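Local coordinates for protein exocyst complex component EXO70 (Saccharomyces cerevisiae, PDB 2B1E) that helps tether secretory vesicles to sites of exocytosis as a subunit of the exocyst complex and takes part in the assembly of that complex, at residues Cys330-Leu343 with Trp361-Asp374. Sequence-based numbering, arbitrary orientation.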
loop_
_atom_site.group_PDB
_atom_site.type_symbol
_atom_site.label_atom_id
_atom_site.label_comp_id
_atom_site.label_asym_id
_atom_site.label_seq_id
_atom_site.Cartn_x
_atom_site.Cartn_y
_atom_site.Cartn_z
ATOM N N CYS A 330 -1.888 0.087 2.982
ATOM C CA CYS A 330 -2.402 1.437 3.205
ATOM C C CYS A 330 -1.564 2.179 4.244
ATOM O O CYS A 330 -1.107 3.297 4.007
ATOM C CB CYS A 330 -3.860 1.384 3.674
ATOM S SG CYS A 330 -5.038 0.799 2.436
ATOM N N LEU A 331 -1.374 1.549 5.399
ATOM C CA LEU A 331 -0.591 2.147 6.472
ATOM C C LEU A 331 0.793 2.540 5.980
ATOM O O LEU A 331 1.216 3.688 6.141
ATOM C CB LEU A 331 -0.464 1.168 7.639
ATOM C CG LEU A 331 -1.727 0.963 8.475
ATOM C CD1 LEU A 331 -1.581 -0.280 9.332
ATOM C CD2 LEU A 331 -1.971 2.201 9.332
ATOM N N GLY A 332 1.497 1.583 5.384
ATOM C CA GLY A 332 2.827 1.864 4.880
ATOM C C GLY A 332 2.797 3.021 3.902
ATOM O O GLY A 332 3.690 3.868 3.890
ATOM N N ALA A 333 1.750 3.054 3.086
ATOM C CA ALA A 333 1.582 4.100 2.089
ATOM C C ALA A 333 1.452 5.479 2.725
ATOM O O ALA A 333 1.740 6.488 2.085
ATOM C CB ALA A 333 0.355 3.803 1.232
ATOM N N MET A 334 1.027 5.524 3.984
ATOM C CA MET A 334 0.851 6.795 4.679
ATOM C C MET A 334 2.138 7.585 4.923
ATOM O O MET A 334 2.083 8.744 5.332
ATOM C CB MET A 334 0.126 6.578 6.013
ATOM C CG MET A 334 -1.340 6.199 5.875
ATOM S SD MET A 334 -2.302 7.427 4.953
ATOM C CE MET A 334 -2.266 6.697 3.311
ATOM N N ASP A 335 3.293 6.975 4.673
ATOM C CA ASP A 335 4.560 7.675 4.881
ATOM C C ASP A 335 4.765 8.759 3.825
ATOM O O ASP A 335 4.788 8.481 2.626
ATOM C CB ASP A 335 5.735 6.693 4.849
ATOM C CG ASP A 335 7.068 7.372 5.119
ATOM O OD1 ASP A 335 7.476 8.226 4.303
ATOM O OD2 ASP A 335 7.706 7.058 6.148
ATOM N N ASN A 336 4.919 9.997 4.289
ATOM C CA ASN A 336 5.105 11.146 3.409
ATOM C C ASN A 336 4.060 11.200 2.303
ATOM O O ASN A 336 4.357 11.011 1.121
ATOM C CB ASN A 336 6.512 11.145 2.808
ATOM C CG ASN A 336 7.559 11.654 3.785
ATOM O OD1 ASN A 336 7.471 12.784 4.270
ATOM N ND2 ASN A 336 8.554 10.822 4.078
ATOM N N ILE A 337 2.827 11.457 2.719
ATOM C CA ILE A 337 1.680 11.577 1.832
ATOM C C ILE A 337 0.621 12.278 2.664
ATOM O O ILE A 337 -0.257 11.643 3.244
ATOM C CB ILE A 337 1.149 10.202 1.374
ATOM C CG1 ILE A 337 -0.211 10.372 0.691
ATOM C CG2 ILE A 337 1.046 9.264 2.552
ATOM C CD1 ILE A 337 -0.881 9.066 0.311
ATOM N N THR A 338 0.728 13.598 2.731
ATOM C CA THR A 338 -0.191 14.413 3.508
ATOM C C THR A 338 -1.646 14.324 3.054
ATOM O O THR A 338 -1.962 13.719 2.026
ATOM C CB THR A 338 0.243 15.886 3.479
ATOM O OG1 THR A 338 0.340 16.327 2.117
ATOM C CG2 THR A 338 1.595 16.051 4.161
ATOM N N ARG A 339 -2.523 14.935 3.843
ATOM C CA ARG A 339 -3.949 14.959 3.559
ATOM C C ARG A 339 -4.211 15.774 2.294
ATOM O O ARG A 339 -5.164 15.516 1.563
ATOM C CB ARG A 339 -4.692 15.573 4.747
ATOM C CG ARG A 339 -6.201 15.659 4.599
ATOM C CD ARG A 339 -6.832 16.021 5.938
ATOM N NE ARG A 339 -8.291 16.041 5.890
ATOM C CZ ARG A 339 -9.025 17.143 5.781
ATOM N NH1 ARG A 339 -8.439 18.331 5.711
ATOM N NH2 ARG A 339 -10.348 17.057 5.743
ATOM N N GLU A 340 -3.353 16.756 2.041
ATOM C CA GLU A 340 -3.502 17.603 0.868
ATOM C C GLU A 340 -3.072 16.889 -0.406
ATOM O O GLU A 340 -3.217 17.424 -1.503
ATOM C CB GLU A 340 -2.704 18.894 1.051
ATOM C CG GLU A 340 -3.148 19.696 2.264
ATOM C CD GLU A 340 -2.402 21.005 2.412
ATOM O OE1 GLU A 340 -1.154 20.973 2.462
ATOM O OE2 GLU A 340 -3.064 22.064 2.485
ATOM N N ASN A 341 -2.549 15.676 -0.258
ATOM C CA ASN A 341 -2.117 14.888 -1.409
ATOM C C ASN A 341 -3.291 14.145 -2.042
ATOM O O ASN A 341 -3.213 13.717 -3.194
ATOM C CB ASN A 341 -1.035 13.877 -1.003
ATOM C CG ASN A 341 0.335 14.512 -0.844
ATOM O OD1 ASN A 341 1.315 13.828 -0.539
ATOM N ND2 ASN A 341 0.413 15.822 -1.054
ATOM N N TRP A 342 -4.378 13.990 -1.289
ATOM C CA TRP A 342 -5.552 13.295 -1.804
ATOM C C TRP A 342 -6.791 14.185 -1.895
ATOM O O TRP A 342 -7.776 13.814 -2.530
ATOM C CB TRP A 342 -5.854 12.049 -0.956
ATOM C CG TRP A 342 -6.273 12.315 0.468
ATOM C CD1 TRP A 342 -7.388 12.980 0.883
ATOM C CD2 TRP A 342 -5.604 11.873 1.659
ATOM N NE1 TRP A 342 -7.460 12.978 2.254
ATOM C CE2 TRP A 342 -6.378 12.306 2.757
ATOM C CE3 TRP A 342 -4.427 11.151 1.903
ATOM C CZ2 TRP A 342 -6.015 12.041 4.085
ATOM C CZ3 TRP A 342 -4.063 10.885 3.225
ATOM C CH2 TRP A 342 -4.858 11.331 4.299
ATOM N N LEU A 343 -6.748 15.354 -1.264
ATOM C CA LEU A 343 -7.881 16.275 -1.311
ATOM C C LEU A 343 -7.795 17.176 -2.538
ATOM O O LEU A 343 -6.706 17.454 -3.040
ATOM C CB LEU A 343 -7.926 17.157 -0.059
ATOM C CG LEU A 343 -8.268 16.522 1.290
ATOM C CD1 LEU A 343 -8.275 17.604 2.358
ATOM C CD2 LEU A 343 -9.623 15.842 1.222
ATOM N N TRP A 361 -0.530 13.729 13.887
ATOM C CA TRP A 361 -0.881 13.788 12.478
ATOM C C TRP A 361 0.314 13.245 11.702
ATOM O O TRP A 361 0.489 13.524 10.516
ATOM C CB TRP A 361 -1.185 15.233 12.072
ATOM C CG TRP A 361 -2.066 15.351 10.860
ATOM C CD1 TRP A 361 -1.669 15.468 9.557
ATOM C CD2 TRP A 361 -3.499 15.328 10.841
ATOM N NE1 TRP A 361 -2.766 15.523 8.729
ATOM C CE2 TRP A 361 -3.903 15.437 9.492
ATOM C CE3 TRP A 361 -4.482 15.227 11.835
ATOM C CZ2 TRP A 361 -5.247 15.448 9.111
ATOM C CZ3 TRP A 361 -5.820 15.237 11.455
ATOM C CH2 TRP A 361 -6.189 15.346 10.105
ATOM N N GLU A 362 1.130 12.453 12.392
ATOM C CA GLU A 362 2.319 11.869 11.792
ATOM C C GLU A 362 2.204 10.360 11.608
ATOM O O GLU A 362 2.477 9.846 10.523
ATOM C CB GLU A 362 3.550 12.188 12.645
ATOM C CG GLU A 362 4.875 11.791 12.004
ATOM C CD GLU A 362 5.187 12.593 10.750
ATOM O OE1 GLU A 362 6.200 12.288 10.085
ATOM O OE2 GLU A 362 4.427 13.530 10.431
ATOM N N ASP A 363 1.803 9.644 12.656
ATOM C CA ASP A 363 1.683 8.193 12.550
ATOM C C ASP A 363 0.667 7.803 11.482
ATOM O O ASP A 363 -0.291 8.529 11.216
ATOM C CB ASP A 363 1.317 7.569 13.901
ATOM C CG ASP A 363 -0.006 8.053 14.431
ATOM O OD1 ASP A 363 -0.171 9.281 14.579
ATOM O OD2 ASP A 363 -0.878 7.202 14.705
ATOM N N HIS A 364 0.893 6.643 10.878
ATOM C CA HIS A 364 0.059 6.136 9.797
ATOM C C HIS A 364 -1.389 5.792 10.131
ATOM O O HIS A 364 -2.235 5.765 9.239
ATOM C CB HIS A 364 0.741 4.916 9.174
ATOM C CG HIS A 364 2.151 5.172 8.741
ATOM N ND1 HIS A 364 2.944 4.198 8.172
ATOM C CD2 HIS A 364 2.909 6.293 8.789
ATOM C CE1 HIS A 364 4.129 4.710 7.887
ATOM N NE2 HIS A 364 4.134 5.979 8.252
ATOM N N ASN A 365 -1.679 5.524 11.400
ATOM C CA ASN A 365 -3.040 5.175 11.793
ATOM C C ASN A 365 -3.964 6.385 11.774
ATOM O O ASN A 365 -5.104 6.296 11.318
ATOM C CB ASN A 365 -3.044 4.539 13.180
ATOM C CG ASN A 365 -2.105 3.360 13.274
ATOM O OD1 ASN A 365 -0.896 3.529 13.439
ATOM N ND2 ASN A 365 -2.652 2.156 13.146
ATOM N N VAL A 366 -3.469 7.512 12.272
ATOM C CA VAL A 366 -4.249 8.741 12.298
ATOM C C VAL A 366 -4.441 9.228 10.867
ATOM O O VAL A 366 -5.533 9.639 10.475
ATOM C CB VAL A 366 -3.522 9.843 13.103
ATOM C CG1 VAL A 366 -4.303 11.144 13.035
ATOM C CG2 VAL A 366 -3.350 9.400 14.547
ATOM N N LEU A 367 -3.368 9.166 10.091
ATOM C CA LEU A 367 -3.393 9.602 8.708
ATOM C C LEU A 367 -4.384 8.787 7.881
ATOM O O LEU A 367 -5.211 9.345 7.158
ATOM C CB LEU A 367 -1.994 9.486 8.111
ATOM C CG LEU A 367 -1.738 10.282 6.839
ATOM C CD1 LEU A 367 -2.033 11.756 7.089
ATOM C CD2 LEU A 367 -0.292 10.089 6.417
ATOM N N LEU A 368 -4.301 7.465 8.001
ATOM C CA LEU A 368 -5.184 6.570 7.262
ATOM C C LEU A 368 -6.642 6.725 7.692
ATOM O O LEU A 368 -7.552 6.600 6.869
ATOM C CB LEU A 368 -4.744 5.117 7.448
ATOM C CG LEU A 368 -5.550 4.056 6.693
ATOM C CD1 LEU A 368 -5.476 4.329 5.199
ATOM C CD2 LEU A 368 -5.008 2.671 7.017
ATOM N N SER A 369 -6.866 6.978 8.979
ATOM C CA SER A 369 -8.226 7.164 9.476
ATOM C C SER A 369 -8.799 8.422 8.847
ATOM O O SER A 369 -9.958 8.445 8.438
ATOM C CB SER A 369 -8.252 7.316 11.001
ATOM O OG SER A 369 -9.571 7.612 11.447
ATOM N N CYS A 370 -7.973 9.462 8.774
ATOM C CA CYS A 370 -8.396 10.729 8.197
ATOM C C CYS A 370 -8.836 10.503 6.754
ATOM O O CYS A 370 -9.871 11.015 6.324
ATOM C CB CYS A 370 -7.255 11.750 8.247
ATOM S SG CYS A 370 -7.764 13.451 7.866
ATOM N N PHE A 371 -8.049 9.730 6.012
ATOM C CA PHE A 371 -8.365 9.429 4.618
ATOM C C PHE A 371 -9.743 8.792 4.472
ATOM O O PHE A 371 -10.525 9.181 3.610
ATOM C CB PHE A 371 -7.325 8.475 4.020
ATOM C CG PHE A 371 -7.710 7.939 2.671
ATOM C CD1 PHE A 371 -7.745 8.774 1.560
ATOM C CD2 PHE A 371 -8.093 6.610 2.522
ATOM C CE1 PHE A 371 -8.158 8.297 0.321
ATOM C CE2 PHE A 371 -8.510 6.121 1.283
ATOM C CZ PHE A 371 -8.544 6.968 0.180
ATOM N N ILE A 372 -10.032 7.796 5.303
ATOM C CA ILE A 372 -11.320 7.126 5.225
ATOM C C ILE A 372 -12.431 8.115 5.557
ATOM O O ILE A 372 -13.443 8.174 4.862
ATOM C CB ILE A 372 -11.396 5.935 6.202
ATOM C CG1 ILE A 372 -10.170 5.032 6.013
ATOM C CG2 ILE A 372 -12.678 5.153 5.974
ATOM C CD1 ILE A 372 -9.900 4.636 4.576
ATOM N N SER A 373 -12.223 8.891 6.619
ATOM C CA SER A 373 -13.195 9.887 7.052
ATOM C C SER A 373 -13.367 10.950 5.968
ATOM O O SER A 373 -14.476 11.424 5.728
ATOM C CB SER A 373 -12.743 10.539 8.367
ATOM O OG SER A 373 -12.871 9.643 9.466
ATOM N N ASP A 374 -12.271 11.318 5.313
ATOM C CA ASP A 374 -12.333 12.315 4.248
ATOM C C ASP A 374 -13.155 11.773 3.080
ATOM O O ASP A 374 -13.916 12.513 2.453
ATOM C CB ASP A 374 -10.928 12.682 3.764
ATOM C CG ASP A 374 -10.237 13.674 4.680
ATOM O OD1 ASP A 374 -10.873 14.137 5.650
ATOM O OD2 ASP A 374 -9.058 13.997 4.423
#
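Trp342 lies against helix 364-391 with one face taken by Phe371, whose ring turns its edge to the indole in a T-shaped pair, planes at 74°. Phe371 CB adds a CH-pi contact, 3.9 Å from the centroid of the six-membered ring. A chi1 of 66° sets Trp342 CG between backbone N and carbonyl carbon and lays the indole lengthwise along the helix, from Leu367 to Asp374, its NE1 reaching Asp374 OD2 at 2.9 Å, in the ring plane and on the anti lone pair. Arg339, extended from CG to NE, grips the same carboxylate in a salt bridge, guanidinium and carboxylate planes 60° apart; the straightest of its bonds runs from NH2 to Asp374 OD1 (3.0 Å), the two from NE being weak. A leucine in place of Trp342 would probably leave Phe371 without the face it packs on and Asp374 OD2 without its indole donor. Farther back, Met334 SD lies 3.5 Å from Leu367 CG, and Met334 C and Asp335 N sit over one face of the His364 imidazole. Within the elongated helical rod of Exo70, this packing pins the loop after short helix 327-333 to long helix 364-391; Phe286 of helix 268-299 packs on Met334 and Phe371, and Arg444 of helix 440-473 pairs with Asp374.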